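Local coordinates for protein fructose transport system repressor FruR (Pseudomonas putida, PDB 3O74) that probably binds regulatory DNA as a LacI-family transcriptional regulator, with fructose 1-phosphate as its preferred effector, at residues L83-I88 against A95-V100; S46-Q51 against P70-Y75; R121-I126 against G151-Y156; F161-G166 against L191-F196. All coordinates share one frame; numbering follows the deposited sequence.

Contact 1 of 4, residues L83-I88 against A95-V100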
# COMPACT_ATOMS: atom_id res chain seq x y z
N LEU B 83 -8.00 -24.72 14.32
CA LEU B 83 -7.62 -23.36 13.95
C LEU B 83 -8.82 -22.52 13.54
O LEU B 83 -9.53 -22.87 12.60
CB LEU B 83 -6.58 -23.37 12.82
CG LEU B 83 -6.12 -22.00 12.32
CD1 LEU B 83 -5.52 -21.17 13.45
CD2 LEU B 83 -5.12 -22.15 11.18
N PRO B 84 -9.05 -21.40 14.25
CA PRO B 84 -10.09 -20.45 13.85
C PRO B 84 -9.68 -19.74 12.56
O PRO B 84 -8.60 -19.16 12.50
CB PRO B 84 -10.11 -19.44 15.00
CG PRO B 84 -9.46 -20.15 16.15
CD PRO B 84 -8.45 -21.05 15.54
N VAL B 85 -10.54 -19.79 11.55
CA VAL B 85 -10.27 -19.13 10.28
C VAL B 85 -11.31 -18.05 10.03
O VAL B 85 -12.51 -18.32 9.97
CB VAL B 85 -10.28 -20.13 9.10
CG1 VAL B 85 -10.07 -19.41 7.78
CG2 VAL B 85 -9.23 -21.21 9.31
N ILE B 86 -10.84 -16.81 9.91
CA ILE B 86 -11.73 -15.68 9.65
C ILE B 86 -11.46 -15.11 8.27
O ILE B 86 -10.37 -14.60 8.01
CB ILE B 86 -11.57 -14.57 10.69
CG1 ILE B 86 -11.70 -15.13 12.11
CG2 ILE B 86 -12.58 -13.45 10.45
CD1 ILE B 86 -13.06 -15.73 12.39
N ALA B 87 -12.44 -15.21 7.37
CA ALA B 87 -12.29 -14.65 6.03
C ALA B 87 -12.44 -13.14 6.06
O ALA B 87 -13.23 -12.60 6.83
CB ALA B 87 -13.31 -15.27 5.07
N ILE B 88 -11.67 -12.46 5.22
CA ILE B 88 -11.75 -11.01 5.12
C ILE B 88 -11.86 -10.59 3.65
O ILE B 88 -11.08 -11.04 2.81
CB ILE B 88 -10.52 -10.32 5.75
CG1 ILE B 88 -10.53 -10.50 7.27
CG2 ILE B 88 -10.49 -8.84 5.40
CD1 ILE B 88 -9.42 -9.73 7.98
N ALA B 95 -21.52 -21.76 5.14
CA ALA B 95 -21.99 -22.87 5.95
C ALA B 95 -20.96 -23.35 6.98
O ALA B 95 -21.29 -24.13 7.87
CB ALA B 95 -22.43 -24.03 5.06
N HIS B 96 -19.72 -22.88 6.85
CA HIS B 96 -18.66 -23.40 7.71
C HIS B 96 -17.70 -22.34 8.29
O HIS B 96 -17.05 -22.58 9.31
CB HIS B 96 -17.86 -24.47 6.97
CG HIS B 96 -18.66 -25.68 6.62
ND1 HIS B 96 -18.99 -26.66 7.54
CD2 HIS B 96 -19.22 -26.08 5.45
CE1 HIS B 96 -19.71 -27.59 6.96
NE2 HIS B 96 -19.86 -27.27 5.68
N PHE B 97 -17.62 -21.19 7.64
CA PHE B 97 -16.66 -20.16 8.04
C PHE B 97 -17.31 -18.82 8.36
O PHE B 97 -18.35 -18.47 7.80
CB PHE B 97 -15.61 -19.95 6.94
CG PHE B 97 -14.82 -21.18 6.61
CD1 PHE B 97 -15.18 -21.99 5.54
CD2 PHE B 97 -13.72 -21.53 7.37
CE1 PHE B 97 -14.45 -23.12 5.23
CE2 PHE B 97 -12.98 -22.67 7.07
CZ PHE B 97 -13.35 -23.46 6.00
N CYS B 98 -16.69 -18.09 9.27
CA CYS B 98 -17.05 -16.71 9.53
C CYS B 98 -16.32 -15.81 8.53
O CYS B 98 -15.10 -15.91 8.38
CB CYS B 98 -16.63 -16.35 10.96
SG CYS B 98 -16.90 -14.64 11.43
N SER B 99 -17.06 -14.93 7.85
CA SER B 99 -16.45 -14.00 6.90
C SER B 99 -16.86 -12.57 7.20
O SER B 99 -18.02 -12.30 7.52
CB SER B 99 -16.82 -14.35 5.46
OG SER B 99 -16.48 -15.69 5.14
N VAL B 100 -15.92 -11.65 7.08
CA VAL B 100 -16.25 -10.23 7.17
C VAL B 100 -15.94 -9.57 5.83
O VAL B 100 -14.79 -9.57 5.39
CB VAL B 100 -15.48 -9.52 8.30
CG1 VAL B 100 -15.94 -8.07 8.44
CG2 VAL B 100 -15.65 -10.26 9.61

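Contact 2 of 4, residues S46-Q51 against P70-Y75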
# COMPACT_ATOMS: atom_id res chain seq x y z
N SER B 46 1.00 -20.40 -3.89
CA SER B 46 1.64 -19.60 -2.87
C SER B 46 0.79 -19.59 -1.60
O SER B 46 1.31 -19.67 -0.49
CB SER B 46 1.87 -18.17 -3.36
OG SER B 46 2.76 -18.15 -4.47
N GLU B 47 -0.52 -19.49 -1.77
CA GLU B 47 -1.40 -19.46 -0.62
C GLU B 47 -1.34 -20.77 0.16
O GLU B 47 -1.32 -20.77 1.39
CB GLU B 47 -2.85 -19.17 -1.01
CG GLU B 47 -3.80 -19.21 0.17
CD GLU B 47 -5.16 -18.64 -0.17
OE1 GLU B 47 -5.27 -17.91 -1.18
OE2 GLU B 47 -6.12 -18.91 0.58
N ARG B 48 -1.29 -21.89 -0.56
CA ARG B 48 -1.20 -23.19 0.08
C ARG B 48 0.12 -23.32 0.85
O ARG B 48 0.16 -23.92 1.92
CB ARG B 48 -1.37 -24.32 -0.93
CG ARG B 48 -2.77 -24.35 -1.55
CD ARG B 48 -3.03 -25.65 -2.29
NE ARG B 48 -4.28 -25.60 -3.04
CZ ARG B 48 -4.37 -25.29 -4.33
NH1 ARG B 48 -3.27 -25.01 -5.02
NH2 ARG B 48 -5.55 -25.27 -4.94
N GLN B 49 1.18 -22.74 0.31
CA GLN B 49 2.46 -22.69 1.02
C GLN B 49 2.34 -21.89 2.32
O GLN B 49 2.93 -22.25 3.33
CB GLN B 49 3.55 -22.07 0.14
CG GLN B 49 3.94 -22.91 -1.07
CD GLN B 49 5.30 -22.52 -1.63
OE1 GLN B 49 5.58 -21.35 -1.88
NE2 GLN B 49 6.16 -23.52 -1.83
N LEU B 50 1.58 -20.80 2.28
CA LEU B 50 1.40 -19.96 3.46
C LEU B 50 0.52 -20.65 4.50
O LEU B 50 0.71 -20.46 5.71
CB LEU B 50 0.82 -18.60 3.08
CG LEU B 50 1.76 -17.73 2.24
CD1 LEU B 50 1.10 -16.39 1.91
CD2 LEU B 50 3.06 -17.51 2.97
N GLN B 51 -0.43 -21.44 4.04
CA GLN B 51 -1.26 -22.24 4.94
C GLN B 51 -0.39 -23.10 5.84
O GLN B 51 -0.53 -23.07 7.07
CB GLN B 51 -2.20 -23.15 4.15
CG GLN B 51 -3.32 -22.44 3.43
CD GLN B 51 -4.26 -23.41 2.76
OE1 GLN B 51 -5.41 -23.09 2.47
NE2 GLN B 51 -3.78 -24.63 2.51
N PRO B 70 -13.53 -22.78 -4.54
CA PRO B 70 -14.45 -23.18 -3.47
C PRO B 70 -14.44 -24.69 -3.28
O PRO B 70 -14.78 -25.19 -2.21
CB PRO B 70 -15.81 -22.72 -3.98
CG PRO B 70 -15.66 -22.72 -5.47
CD PRO B 70 -14.25 -22.28 -5.73
N GLU B 71 -14.04 -25.41 -4.32
CA GLU B 71 -13.95 -26.86 -4.28
C GLU B 71 -12.81 -27.29 -3.35
O GLU B 71 -12.82 -28.39 -2.80
CB GLU B 71 -13.70 -27.41 -5.69
CG GLU B 71 -14.22 -26.51 -6.80
CD GLU B 71 -13.13 -26.09 -7.76
OE1 GLU B 71 -12.07 -26.76 -7.80
OE2 GLU B 71 -13.32 -25.09 -8.48
N ASP B 72 -11.83 -26.41 -3.19
CA ASP B 72 -10.70 -26.65 -2.31
C ASP B 72 -11.20 -26.69 -0.87
O ASP B 72 -11.98 -25.83 -0.45
CB ASP B 72 -9.65 -25.55 -2.49
CG ASP B 72 -8.35 -25.85 -1.78
OD1 ASP B 72 -7.29 -25.83 -2.44
OD2 ASP B 72 -8.37 -26.12 -0.56
N ASP B 73 -10.77 -27.69 -0.11
CA ASP B 73 -11.24 -27.84 1.27
C ASP B 73 -10.08 -27.80 2.26
O ASP B 73 -10.16 -28.37 3.35
CB ASP B 73 -12.03 -29.14 1.43
CG ASP B 73 -11.25 -30.37 0.98
OD1 ASP B 73 -10.03 -30.26 0.73
OD2 ASP B 73 -11.86 -31.45 0.87
N SER B 74 -9.01 -27.11 1.87
CA SER B 74 -7.84 -26.98 2.73
C SER B 74 -8.16 -26.26 4.04
O SER B 74 -7.70 -26.68 5.10
CB SER B 74 -6.69 -26.27 1.99
OG SER B 74 -7.14 -25.07 1.37
N TYR B 75 -8.95 -25.19 3.98
CA TYR B 75 -9.28 -24.47 5.21
C TYR B 75 -10.20 -25.26 6.13
O TYR B 75 -10.17 -25.08 7.35
CB TYR B 75 -9.83 -23.07 4.92
CG TYR B 75 -8.75 -22.13 4.44
CD1 TYR B 75 -7.71 -21.76 5.28
CD2 TYR B 75 -8.76 -21.65 3.14
CE1 TYR B 75 -6.71 -20.91 4.83
CE2 TYR B 75 -7.78 -20.80 2.69
CZ TYR B 75 -6.75 -20.43 3.54
OH TYR B 75 -5.77 -19.59 3.07

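Contact 3 of 4, residues R121-I126 against G151-Y156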
# COMPACT_ATOMS: atom_id res chain seq x y z
N ARG B 121 -24.96 5.98 -23.91
CA ARG B 121 -25.35 5.16 -25.05
C ARG B 121 -24.72 3.78 -24.93
O ARG B 121 -25.21 2.80 -25.49
CB ARG B 121 -24.91 5.84 -26.35
CG ARG B 121 -25.80 5.57 -27.54
CD ARG B 121 -25.42 4.28 -28.26
NE ARG B 121 -26.35 3.19 -27.98
CZ ARG B 121 -26.49 2.13 -28.77
NH1 ARG B 121 -25.77 2.03 -29.87
NH2 ARG B 121 -27.36 1.18 -28.45
N SER B 122 -23.63 3.71 -24.17
CA SER B 122 -22.91 2.46 -23.96
C SER B 122 -22.31 2.45 -22.56
O SER B 122 -21.85 3.48 -22.07
CB SER B 122 -21.81 2.29 -25.00
OG SER B 122 -20.87 3.35 -24.93
N ILE B 123 -22.31 1.29 -21.93
CA ILE B 123 -21.73 1.15 -20.60
C ILE B 123 -20.98 -0.17 -20.51
O ILE B 123 -21.40 -1.17 -21.08
CB ILE B 123 -22.80 1.23 -19.50
CG1 ILE B 123 -22.15 1.23 -18.12
CG2 ILE B 123 -23.80 0.08 -19.62
CD1 ILE B 123 -23.10 1.61 -16.99
N ALA B 124 -19.86 -0.17 -19.79
CA ALA B 124 -19.05 -1.37 -19.69
C ALA B 124 -18.65 -1.65 -18.26
O ALA B 124 -18.59 -0.75 -17.42
CB ALA B 124 -17.82 -1.26 -20.58
N LEU B 125 -18.38 -2.92 -17.99
CA LEU B 125 -17.83 -3.35 -16.72
C LEU B 125 -16.46 -3.96 -16.98
O LEU B 125 -16.31 -4.83 -17.84
CB LEU B 125 -18.74 -4.40 -16.07
CG LEU B 125 -18.14 -5.06 -14.83
CD1 LEU B 125 -18.36 -4.18 -13.60
CD2 LEU B 125 -18.75 -6.44 -14.63
N ILE B 126 -15.46 -3.49 -16.24
CA ILE B 126 -14.14 -4.08 -16.31
C ILE B 126 -13.81 -4.69 -14.95
O ILE B 126 -13.80 -3.99 -13.94
CB ILE B 126 -13.08 -3.04 -16.70
CG1 ILE B 126 -13.13 -2.77 -18.21
CG2 ILE B 126 -11.68 -3.50 -16.30
CD1 ILE B 126 -12.15 -1.71 -18.69
N GLY B 151 -29.21 0.49 -24.10
CA GLY B 151 -27.96 0.81 -24.76
C GLY B 151 -27.03 -0.38 -24.96
O GLY B 151 -27.42 -1.53 -24.76
N GLU B 152 -25.80 -0.10 -25.38
CA GLU B 152 -24.78 -1.13 -25.53
C GLU B 152 -24.17 -1.47 -24.17
O GLU B 152 -23.78 -0.57 -23.43
CB GLU B 152 -23.66 -0.66 -26.46
CG GLU B 152 -24.12 0.07 -27.72
CD GLU B 152 -24.56 -0.87 -28.82
OE1 GLU B 152 -24.67 -0.41 -29.98
OE2 GLU B 152 -24.78 -2.07 -28.54
N VAL B 153 -24.10 -2.75 -23.85
CA VAL B 153 -23.45 -3.19 -22.61
C VAL B 153 -22.34 -4.18 -22.91
O VAL B 153 -22.52 -5.12 -23.68
CB VAL B 153 -24.45 -3.84 -21.63
CG1 VAL B 153 -23.73 -4.29 -20.36
CG2 VAL B 153 -25.57 -2.87 -21.30
N ARG B 154 -21.18 -3.95 -22.30
CA ARG B 154 -20.05 -4.86 -22.46
C ARG B 154 -19.50 -5.23 -21.10
O ARG B 154 -19.44 -4.39 -20.20
CB ARG B 154 -18.96 -4.22 -23.31
CG ARG B 154 -19.37 -3.91 -24.74
CD ARG B 154 -19.50 -5.17 -25.58
NE ARG B 154 -19.69 -4.85 -26.99
CZ ARG B 154 -20.86 -4.50 -27.52
NH1 ARG B 154 -21.94 -4.42 -26.76
NH2 ARG B 154 -20.94 -4.22 -28.82
N ARG B 155 -19.10 -6.48 -20.94
CA ARG B 155 -18.47 -6.93 -19.71
C ARG B 155 -17.15 -7.60 -20.04
O ARG B 155 -17.09 -8.54 -20.83
CB ARG B 155 -19.38 -7.91 -18.97
CG ARG B 155 -20.72 -7.31 -18.56
CD ARG B 155 -21.71 -8.40 -18.20
NE ARG B 155 -23.05 -7.86 -17.95
CZ ARG B 155 -23.96 -7.66 -18.89
NH1 ARG B 155 -23.69 -7.94 -20.16
NH2 ARG B 155 -25.15 -7.17 -18.56
N TYR B 156 -16.08 -7.10 -19.43
CA TYR B 156 -14.75 -7.65 -19.64
C TYR B 156 -14.14 -7.99 -18.30
O TYR B 156 -13.92 -7.12 -17.47
CB TYR B 156 -13.86 -6.64 -20.37
CG TYR B 156 -14.20 -6.49 -21.83
CD1 TYR B 156 -13.52 -7.23 -22.80
CD2 TYR B 156 -15.20 -5.63 -22.25
CE1 TYR B 156 -13.84 -7.10 -24.14
CE2 TYR B 156 -15.52 -5.50 -23.58
CZ TYR B 156 -14.84 -6.24 -24.52
OH TYR B 156 -15.15 -6.11 -25.86

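Contact 4 of 4, residues F161-G166 against L191-F196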
# COMPACT_ATOMS: atom_id res chain seq x y z
N PHE B 161 -6.31 -8.94 -10.77
CA PHE B 161 -6.50 -7.57 -10.31
C PHE B 161 -5.17 -6.84 -10.39
O PHE B 161 -4.47 -6.68 -9.39
CB PHE B 161 -7.03 -7.55 -8.88
CG PHE B 161 -8.44 -8.07 -8.74
CD1 PHE B 161 -9.52 -7.32 -9.19
CD2 PHE B 161 -8.69 -9.29 -8.14
CE1 PHE B 161 -10.82 -7.79 -9.06
CE2 PHE B 161 -9.98 -9.77 -8.00
CZ PHE B 161 -11.05 -9.02 -8.47
N SER B 162 -4.82 -6.39 -11.59
CA SER B 162 -3.55 -5.71 -11.81
C SER B 162 -3.72 -4.54 -12.76
O SER B 162 -4.68 -4.48 -13.54
CB SER B 162 -2.51 -6.67 -12.39
OG SER B 162 -2.76 -6.94 -13.76
N ARG B 163 -2.78 -3.61 -12.69
CA ARG B 163 -2.76 -2.45 -13.56
C ARG B 163 -2.71 -2.86 -15.02
O ARG B 163 -3.49 -2.37 -15.84
CB ARG B 163 -1.56 -1.58 -13.20
CG ARG B 163 -1.45 -0.29 -13.97
CD ARG B 163 -0.42 0.60 -13.29
NE ARG B 163 -0.01 1.72 -14.13
CZ ARG B 163 0.84 2.66 -13.75
NH1 ARG B 163 1.37 2.62 -12.53
NH2 ARG B 163 1.17 3.64 -14.58
N GLU B 164 -1.79 -3.76 -15.36
CA GLU B 164 -1.63 -4.20 -16.74
C GLU B 164 -2.86 -4.92 -17.28
O GLU B 164 -3.17 -4.82 -18.47
CB GLU B 164 -0.38 -5.07 -16.91
CG GLU B 164 -0.17 -5.58 -18.33
CD GLU B 164 1.17 -6.26 -18.54
OE1 GLU B 164 1.19 -7.38 -19.10
OE2 GLU B 164 2.20 -5.68 -18.14
N CYS B 165 -3.57 -5.64 -16.42
CA CYS B 165 -4.80 -6.30 -16.83
C CYS B 165 -5.86 -5.26 -17.18
O CYS B 165 -6.56 -5.39 -18.19
CB CYS B 165 -5.31 -7.22 -15.73
SG CYS B 165 -6.69 -8.28 -16.20
N GLY B 166 -5.97 -4.23 -16.35
CA GLY B 166 -6.90 -3.14 -16.61
C GLY B 166 -6.57 -2.44 -17.92
O GLY B 166 -7.46 -2.09 -18.69
N LEU B 191 -7.49 -1.86 -11.30
CA LEU B 191 -7.92 -2.00 -12.68
C LEU B 191 -8.13 -0.63 -13.31
O LEU B 191 -7.81 -0.42 -14.47
CB LEU B 191 -9.20 -2.83 -12.79
CG LEU B 191 -9.06 -4.32 -12.45
CD1 LEU B 191 -10.43 -5.00 -12.38
CD2 LEU B 191 -8.17 -5.02 -13.46
N LEU B 192 -8.68 0.30 -12.53
CA LEU B 192 -8.85 1.67 -13.01
C LEU B 192 -7.51 2.30 -13.40
O LEU B 192 -7.44 3.10 -14.33
CB LEU B 192 -9.53 2.53 -11.94
CG LEU B 192 -9.83 3.98 -12.36
CD1 LEU B 192 -10.81 4.01 -13.54
CD2 LEU B 192 -10.36 4.80 -11.19
N GLN B 193 -6.46 1.93 -12.67
CA GLN B 193 -5.13 2.47 -12.96
C GLN B 193 -4.69 2.10 -14.37
O GLN B 193 -4.06 2.90 -15.06
CB GLN B 193 -4.11 1.94 -11.95
CG GLN B 193 -4.30 2.44 -10.55
CD GLN B 193 -3.18 1.99 -9.63
OE1 GLN B 193 -2.02 2.30 -9.86
NE2 GLN B 193 -3.53 1.25 -8.59
N GLY B 194 -5.00 0.87 -14.78
CA GLY B 194 -4.68 0.42 -16.12
C GLY B 194 -5.51 1.17 -17.13
O GLY B 194 -5.03 1.52 -18.21
N VAL B 195 -6.77 1.42 -16.78
CA VAL B 195 -7.66 2.21 -17.62
C VAL B 195 -7.04 3.59 -17.87
O VAL B 195 -7.02 4.07 -19.00
CB VAL B 195 -9.05 2.37 -16.98
CG1 VAL B 195 -9.82 3.49 -17.65
CG2 VAL B 195 -9.83 1.05 -17.06
N PHE B 196 -6.52 4.21 -16.81
CA PHE B 196 -5.89 5.52 -16.94
C PHE B 196 -4.68 5.47 -17.87
O PHE B 196 -4.40 6.43 -18.59
CB PHE B 196 -5.48 6.07 -15.58
CG PHE B 196 -6.63 6.51 -14.72
CD1 PHE B 196 -7.84 6.88 -15.30
CD2 PHE B 196 -6.51 6.58 -13.34
CE1 PHE B 196 -8.91 7.29 -14.52
CE2 PHE B 196 -7.57 7.00 -12.55
CZ PHE B 196 -8.78 7.35 -13.14

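Contact 1 of 4, residues L83-I88 against A95-V100
Strand 85-88 and strand 98-100 run parallel, their axes 4.6 Å apart at closest approach and inclined by 28°, with Ala-87 giving both of its backbone polar groups to the partner. Ala-87 N donates to Cys-98 O at 2.9 Å, while Ala-87 O accepts from Val-100 N, also at 2.9 Å. One residue thus bonds to the two that flank its partner, Ser-99, the usual parallel pattern.

The chains are close here, 4.3 Å between the CA atoms of Ala-87 and Ser-99, and small side chains suit the place. Ala-87 CB lies 3.2 Å from Ser-99 OG, which chi1 (-56°) sets beside its own backbone N and which bonds to Leu-92 N. Before strand 98-100 begins, the two chains stand apart, 6.8 Å between the CA atoms of Val-85 and Phe-97. Tyr-254 OH bonds there to both Val-85 O and Cys-98 N, and Val-85 CB meets Phe-97 CD2 at 4.1 Å. On the face of the sheet shared by Ile-86 and Cys-98, Ile-86 CD1 reaches Cys-98 CB at 3.9 Å.

The pair lies inside the alpha/beta sheet of the LacI-family sugar-binding domain, with helices packed against it. Strand 61-64 pairs with strand 85-88. Helix 234-250 packs on Cys-98 and Val-100, and helix 74-80 lies against Phe-97.

Contact 2 of 4, residues S46-Q51 against P70-Y75
An Asx turn leads into helix 74-80 and meets the side of helix 44-56, where Arg-48, Gln-51 and Glu-47 receive Asp-72, Ser-74 and Tyr-75. Asp-72 divides its carboxylate between two tasks. OD2 closes the turn by accepting from Ser-74 N at 2.7 Å, and OD1 receives a salt bridge from Arg-48, whose NE and NH2 each lie 3.1 Å from Asp-72 OD1. The extended arginine comes tip to tip with the aspartate, guanidinium and carboxylate planes 12° apart; NE and NH2, on one side of the guanidinium, both point to Asp-72 OD1, which lies in its plane.

Ser-74 OG, set between backbone N and carbonyl carbon (chi1 50°), lies between two acceptors, Gln-51 OE1 at 2.9 Å and Asp-72 OD2. That same amide oxygen of Gln-51 also lies over one face of the Tyr-75 ring, 3.2 Å from Tyr-75 CZ and offset toward the rim, its amide plane steep to the ring.

Tyr-75 OH donates to Glu-47 OE2 at 2.6 Å, meeting the oxygen on its anti side and 21° out of the carboxylate plane. The buried glutamate is well supplied with partners: OE2 also bonds to Ser-66 OG and OE1 to Cys-67 N, which probably helps it to stay ionised. A tyrosine suits this place because its ring can lie in the core while its hydroxyl meets the acid.

The ring of Tyr-75 packs on Leu-62 and Val-64 of strand 61-64 and on Ile-8 of strand 4-9. Leu-50 of helix 44-56 also touches Ile-8, and packs on Gln-34 of the second subunit.

Contact 3 of 4, residues R121-I126 against G151-Y156
Five backbone hydrogen bonds join Arg-121 to Leu-125 with Glu-152 to Tyr-156, two strands of a beta-alpha-beta unit lying parallel within 11°. Ile-123 and Leu-125 each use both N and O across the contact: Ile-123 N donates to Glu-152 O at 2.8 Å, and Leu-125 O accepts from Tyr-156 N, again at 2.8 Å. CA-H...O contacts supplement them, such as Ala-124 CA to Arg-154 O at 3.1 Å.

One face carries Ile-123, Val-153 and Leu-125, and Phe-142 of helix 133-144 packs on all three. The side chains of Ile-123 and Val-153 lie side by side, their CG2 atoms 3.8 Å apart, branched chains well suited to a strand. On the other face, Ala-124, Ile-126 and Tyr-156 pack on helix 163-177.

Charge lies mostly at the margins. The poorly ordered Arg-121 lays one guanidinium face over Glu-152 CG, and its NH1 makes a salt bridge to Glu-152 OE1 at 2.7 Å whose hydrogen bond is weak and bent (115°). Arg-154 folds back at chi2 (-73°), and its NH1 reaches Val-153 O on its own strand at 3.2 Å. Arg-155 NE forms a salt bridge with Asp-143, and Val-153 CG1 lies over one face of its guanidinium.

The chemistry implies a junction carried by backbone bonds and branched aliphatics, with long charged chains on strand 152-158, outermost in the sheet within this chain.

Contact 4 of 4, residues F161-G166 against L191-F196
Leu-191 CD1 approaches the Phe-161 ring obliquely, 4.0 Å from Phe-161 CD1; the Phe-196 ring has Leu-192 O of its own helix over one face, offset toward the rim. These groups border a place where the N-terminal turn of helix 163-177, begun by an N-cap serine, packs closely against helix 189-201 through glycines. Phe-161 also touches Arg-90, and its side chain lies about 4 Å from a glycerol, probably from the crystallisation liquor, though such molecules often settle in pockets.

Ser-162 is the N-cap: its OG accepts from Cys-165 N at 3.1 Å, satisfying a backbone N-H that has no turn of helix before it. Leu-191 leans back toward this first turn, chi2 (171°) carrying CD1 to the phenylalanine, while its other branch, CD2, touches Ser-162 O at 3.5 Å and also meets Cys-165 CB. A branched leucine can thus serve both the ring and the helix start.

On the other flank, the extended chain of Arg-163 crosses Gln-193 at about a right angle, with Arg-163 CG 4.0 Å from Gln-193 CB, before its NE forms a salt bridge to Asp-197. Gln-218 of the second subunit bonds to Gln-193 O, which places this edge at the dimer interface.

Between these flanks, Gly-166 and Gly-194 have no side chains to hold the backbones apart. Gly-166 C comes within 3.8 Å of Gly-194 C. Gly-194 CA makes a CA-H...O contact of 3.0 Å with Arg-163 O.

Contacts 1 and 3 join neighbouring parallel strands on opposite sides of the chain's centre, about 35 Å apart between centres, in different lobes as in the periplasmic-binding-protein fold. In contact 1 every touching residue is buried, and the groups are mostly small or apolar; contact 3 is partly buried, includes an outermost strand and carries charged chains at its margin. Contacts 2 and 4, also partly buried, join helix starts to helices and reach the second subunit, but contact 2 relies on salt bridge and hydrogen bonds whereas contact 4 relies on glycine and leucine packing. Phe-97 meets Tyr-75 between contacts 1 and 2, and Ile-126 meets Leu-191 and Val-195 between contacts 3 and 4.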